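Local coordinates for chromosome-partitioning protein Spo0J (Thermus thermophilus HB27, PDB 1VZ0) that probably takes part in chromosome partitioning, binding the plasmid centromere-like site parS and stimulating the ATPase activity of Soj, at residues 135-140 against 149-154; 178-183 against 204-209. All coordinates share one frame; numbering follows the deposited sequence.

In the fold
From the N terminus, the chain first forms a three-stranded mixed sheet with its helices, then the all-helical part that holds both contacts. Contact 1 closes a short loop of eight residues, largely helical, by setting helix 137-144 against helix 148-156, the two helices of the helix-turn-helix. Further on, contact 2 closes a longer loop of twenty residues, which includes helix 189-199, and brings residues 178-183 of helix 175-183 against helix 203-207. The two loops follow one another in series, neither nesting nor crossing. The centres of the two contacts lie about 23 Å apart. Contact 1 thus ties together the DNA-binding motif, and contact 2 the helices that follow it.

Contact 1. Residues 135-140 against 149-154; sequences LTQEEV and STVANA
Q137 and V140 pack on V151 and A152 in an apolar helix-helix contact inside the helix-turn-helix of the ParB DNA-binding domain. It joins the first helix of the motif, 137-144, to the second, 148-156, which by position probably serves as the recognition helix. At the partly exposed margin, Q137 CB lies 4.3 Å from V151 CG1, and the extended glutamine chain lays its amide end beside the methyl of A152, with Q137 CD 4.2 Å from A152 CB. A long side chain, apolar in its stem and polar at its end, fits this margin, and the small A152 lets the amide come close. An alanine in place of Q137 would keep the CB contact with V151 but would probably strip A152 of the glutamine end that lies beside its methyl. On the buried side, branched, wholly apolar side chains suit the place, and Y127 of helix 120-132 touches both valines. In each of them CG1 stands anti to the backbone N (chi1 170° in V140 and 174° in V151), which turns it toward the other helix, where the two methyls meet, V140 CG1 4.2 Å from V151 CG1.

Contact 2. Residues 178-183 against 204-209; sequences ARALLM and RQAEAL
A180 and A206 pack two helices together in the all-helical part of the ParB helix-turn-helix domain, beyond the motif itself: helix 175-183 against helix 203-207. The apolar packing consists of two methyl groups, A180 CB and A206 CB, 3.8 Å apart. Alanine suits both places because a single methyl lets the backbones approach closely, with the CA atoms of A180 and E207 only 5.3 Å apart. I196 of helix 189-199 touches A206 and, on the other helix, L181, so that helix borders both segments. At the exposed margin, aliphatic parts of longer residues extend the packing. E207 CG lies 4.3 Å from A180 CB, and M183 CE comes equally near E207 CG. The last torsion of M183 (chi3 -47°) bends its terminal methyl off the line of the chain, and through this methyl the flexible, unbranched methionine reaches the CG of the glutamate, while the carboxylate stays at the exposed surface. The polar links involve backbone oxygens. M183 O accepts a hydrogen bond from R210 NH2, just past the second segment. No direct hydrogen bond joins the two segments, but a water bridges them, donating to A206 O at 2.6 Å and, weakly, to A180 O at 3.3 Å.

Contact 1. Residues 135-140 against 149-154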
# COMPACT_ATOMS: atom_id res chain seq x y z
N LEU C 135 19.39 -13.42 -7.44
CA LEU C 135 19.92 -12.13 -7.85
C LEU C 135 20.84 -11.51 -6.82
O LEU C 135 20.86 -11.89 -5.65
CB LEU C 135 18.80 -11.14 -8.15
CG LEU C 135 18.08 -11.28 -9.49
CD1 LEU C 135 17.21 -12.53 -9.47
CD2 LEU C 135 17.23 -10.05 -9.74
N THR C 136 21.61 -10.53 -7.29
CA THR C 136 22.55 -9.80 -6.46
C THR C 136 21.94 -8.44 -6.21
O THR C 136 21.05 -8.00 -6.95
CB THR C 136 23.89 -9.58 -7.18
OG1 THR C 136 24.24 -10.76 -7.91
CG2 THR C 136 24.99 -9.27 -6.17
N GLN C 137 22.41 -7.77 -5.17
CA GLN C 137 21.91 -6.44 -4.84
C GLN C 137 22.08 -5.54 -6.05
O GLN C 137 21.25 -4.66 -6.31
CB GLN C 137 22.66 -5.88 -3.63
CG GLN C 137 22.59 -6.76 -2.39
CD GLN C 137 23.06 -6.06 -1.14
OE1 GLN C 137 23.13 -6.65 -0.06
NE2 GLN C 137 23.38 -4.78 -1.27
N GLU C 138 23.16 -5.77 -6.80
CA GLU C 138 23.46 -4.99 -7.99
C GLU C 138 22.36 -5.13 -9.03
O GLU C 138 21.81 -4.13 -9.50
CB GLU C 138 24.80 -5.44 -8.59
CG GLU C 138 26.03 -5.22 -7.69
CD GLU C 138 26.14 -6.23 -6.55
OE1 GLU C 138 25.27 -6.24 -5.66
OE2 GLU C 138 27.11 -7.01 -6.54
N GLU C 139 22.05 -6.36 -9.40
CA GLU C 139 21.01 -6.64 -10.40
C GLU C 139 19.66 -6.17 -9.87
O GLU C 139 18.84 -5.64 -10.62
CB GLU C 139 20.95 -8.14 -10.69
CG GLU C 139 22.31 -8.80 -10.73
CD GLU C 139 22.22 -10.29 -10.95
OE1 GLU C 139 21.45 -10.96 -10.23
OE2 GLU C 139 22.93 -10.80 -11.85
N VAL C 140 19.44 -6.40 -8.58
CA VAL C 140 18.20 -6.00 -7.92
C VAL C 140 18.09 -4.48 -8.04
O VAL C 140 17.08 -3.95 -8.50
CB VAL C 140 18.24 -6.38 -6.42
CG1 VAL C 140 17.06 -5.74 -5.69
CG2 VAL C 140 18.21 -7.88 -6.27
N SER C 149 23.48 0.55 -2.12
CA SER C 149 23.40 0.90 -0.71
C SER C 149 21.95 1.05 -0.27
O SER C 149 21.61 0.73 0.87
CB SER C 149 24.16 2.20 -0.44
OG SER C 149 23.55 3.29 -1.11
N THR C 150 21.09 1.53 -1.17
CA THR C 150 19.68 1.68 -0.84
C THR C 150 19.06 0.31 -0.58
O THR C 150 18.24 0.15 0.33
CB THR C 150 18.91 2.37 -1.98
OG1 THR C 150 19.36 3.72 -2.11
CG2 THR C 150 17.42 2.38 -1.68
N VAL C 151 19.45 -0.67 -1.38
CA VAL C 151 18.94 -2.03 -1.23
C VAL C 151 19.45 -2.68 0.05
O VAL C 151 18.68 -3.31 0.78
CB VAL C 151 19.36 -2.91 -2.43
CG1 VAL C 151 18.94 -4.36 -2.20
CG2 VAL C 151 18.73 -2.37 -3.69
N ALA C 152 20.74 -2.52 0.32
CA ALA C 152 21.34 -3.11 1.52
C ALA C 152 20.70 -2.52 2.77
O ALA C 152 20.41 -3.24 3.73
CB ALA C 152 22.85 -2.85 1.53
N ASN C 153 20.48 -1.21 2.76
CA ASN C 153 19.87 -0.54 3.89
C ASN C 153 18.43 -0.98 4.13
O ASN C 153 18.00 -1.08 5.28
CB ASN C 153 19.91 0.98 3.71
CG ASN C 153 21.17 1.59 4.28
OD1 ASN C 153 22.29 1.22 3.90
ND2 ASN C 153 21.00 2.52 5.22
N ALA C 154 17.69 -1.22 3.06
CA ALA C 154 16.31 -1.67 3.20
C ALA C 154 16.29 -3.08 3.81
O ALA C 154 15.51 -3.34 4.71
CB ALA C 154 15.60 -1.67 1.86

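Contact 2. Residues 178-183 against 204-209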
# COMPACT_ATOMS: atom_id res chain seq x y z
N ALA C 178 13.64 3.33 13.01
CA ALA C 178 13.93 1.93 12.77
C ALA C 178 15.44 1.72 12.73
O ALA C 178 15.97 0.79 13.35
CB ALA C 178 13.27 1.48 11.45
N ARG C 179 16.15 2.60 12.02
CA ARG C 179 17.60 2.49 11.94
C ARG C 179 18.22 2.64 13.33
O ARG C 179 19.21 1.99 13.63
CB ARG C 179 18.20 3.54 11.01
CG ARG C 179 17.73 3.42 9.58
CD ARG C 179 18.51 4.34 8.66
NE ARG C 179 17.73 4.62 7.47
CZ ARG C 179 16.95 5.69 7.32
NH1 ARG C 179 16.27 5.85 6.20
NH2 ARG C 179 16.87 6.60 8.27
N ALA C 180 17.64 3.52 14.15
CA ALA C 180 18.16 3.72 15.50
C ALA C 180 17.95 2.44 16.32
O ALA C 180 18.82 2.03 17.07
CB ALA C 180 17.46 4.92 16.19
N LEU C 181 16.79 1.81 16.16
CA LEU C 181 16.49 0.58 16.89
C LEU C 181 17.45 -0.54 16.48
O LEU C 181 17.74 -1.41 17.28
CB LEU C 181 15.03 0.14 16.66
CG LEU C 181 13.94 1.03 17.27
CD1 LEU C 181 12.57 0.52 16.86
CD2 LEU C 181 14.06 1.07 18.79
N LEU C 182 17.93 -0.50 15.24
CA LEU C 182 18.87 -1.51 14.75
C LEU C 182 20.22 -1.37 15.42
O LEU C 182 21.00 -2.30 15.39
CB LEU C 182 19.07 -1.42 13.23
CG LEU C 182 17.94 -2.00 12.36
CD1 LEU C 182 18.23 -1.74 10.89
CD2 LEU C 182 17.81 -3.50 12.62
N MET C 183 20.48 -0.21 16.01
CA MET C 183 21.75 0.03 16.70
C MET C 183 21.68 -0.50 18.12
O MET C 183 22.70 -0.67 18.78
CB MET C 183 22.13 1.53 16.68
CG MET C 183 22.34 2.09 15.26
SD MET C 183 23.23 3.67 15.10
CE MET C 183 22.35 4.61 16.38
N ARG C 204 16.74 11.68 16.51
CA ARG C 204 17.91 12.08 17.29
C ARG C 204 17.85 11.54 18.72
O ARG C 204 18.83 10.98 19.21
CB ARG C 204 18.00 13.61 17.34
CG ARG C 204 19.20 14.15 18.12
CD ARG C 204 19.11 15.67 18.25
NE ARG C 204 20.18 16.25 19.06
CZ ARG C 204 21.44 16.39 18.65
NH1 ARG C 204 22.35 16.92 19.47
NH2 ARG C 204 21.80 16.01 17.43
N GLN C 205 16.72 11.69 19.39
CA GLN C 205 16.62 11.19 20.75
C GLN C 205 16.54 9.67 20.78
O GLN C 205 16.89 9.06 21.79
CB GLN C 205 15.46 11.84 21.51
CG GLN C 205 14.22 12.09 20.70
CD GLN C 205 13.36 13.22 21.27
OE1 GLN C 205 12.29 13.51 20.75
NE2 GLN C 205 13.83 13.86 22.33
N ALA C 206 16.10 9.05 19.69
CA ALA C 206 16.05 7.58 19.65
C ALA C 206 17.50 7.08 19.60
O ALA C 206 17.81 6.01 20.11
CB ALA C 206 15.27 7.10 18.44
N GLU C 207 18.38 7.86 18.99
CA GLU C 207 19.79 7.50 18.90
C GLU C 207 20.42 7.58 20.30
O GLU C 207 21.35 6.84 20.62
CB GLU C 207 20.53 8.45 17.95
CG GLU C 207 20.16 8.30 16.48
CD GLU C 207 20.83 9.35 15.60
OE1 GLU C 207 20.62 9.33 14.37
OE2 GLU C 207 21.56 10.21 16.12
N ALA C 208 19.91 8.48 21.13
CA ALA C 208 20.43 8.65 22.48
C ALA C 208 20.02 7.48 23.38
O ALA C 208 20.58 7.30 24.46
CB ALA C 208 19.93 9.96 23.06
N LEU C 209 19.05 6.69 22.94
CA LEU C 209 18.60 5.56 23.74
C LEU C 209 19.72 4.56 24.06
O LEU C 209 19.65 3.84 25.06
CB LEU C 209 17.43 4.84 23.06
CG LEU C 209 16.11 5.58 23.22
CD1 LEU C 209 15.00 4.85 22.52
CD2 LEU C 209 15.81 5.72 24.69
O HOH W 1 19.61 4.19 19.46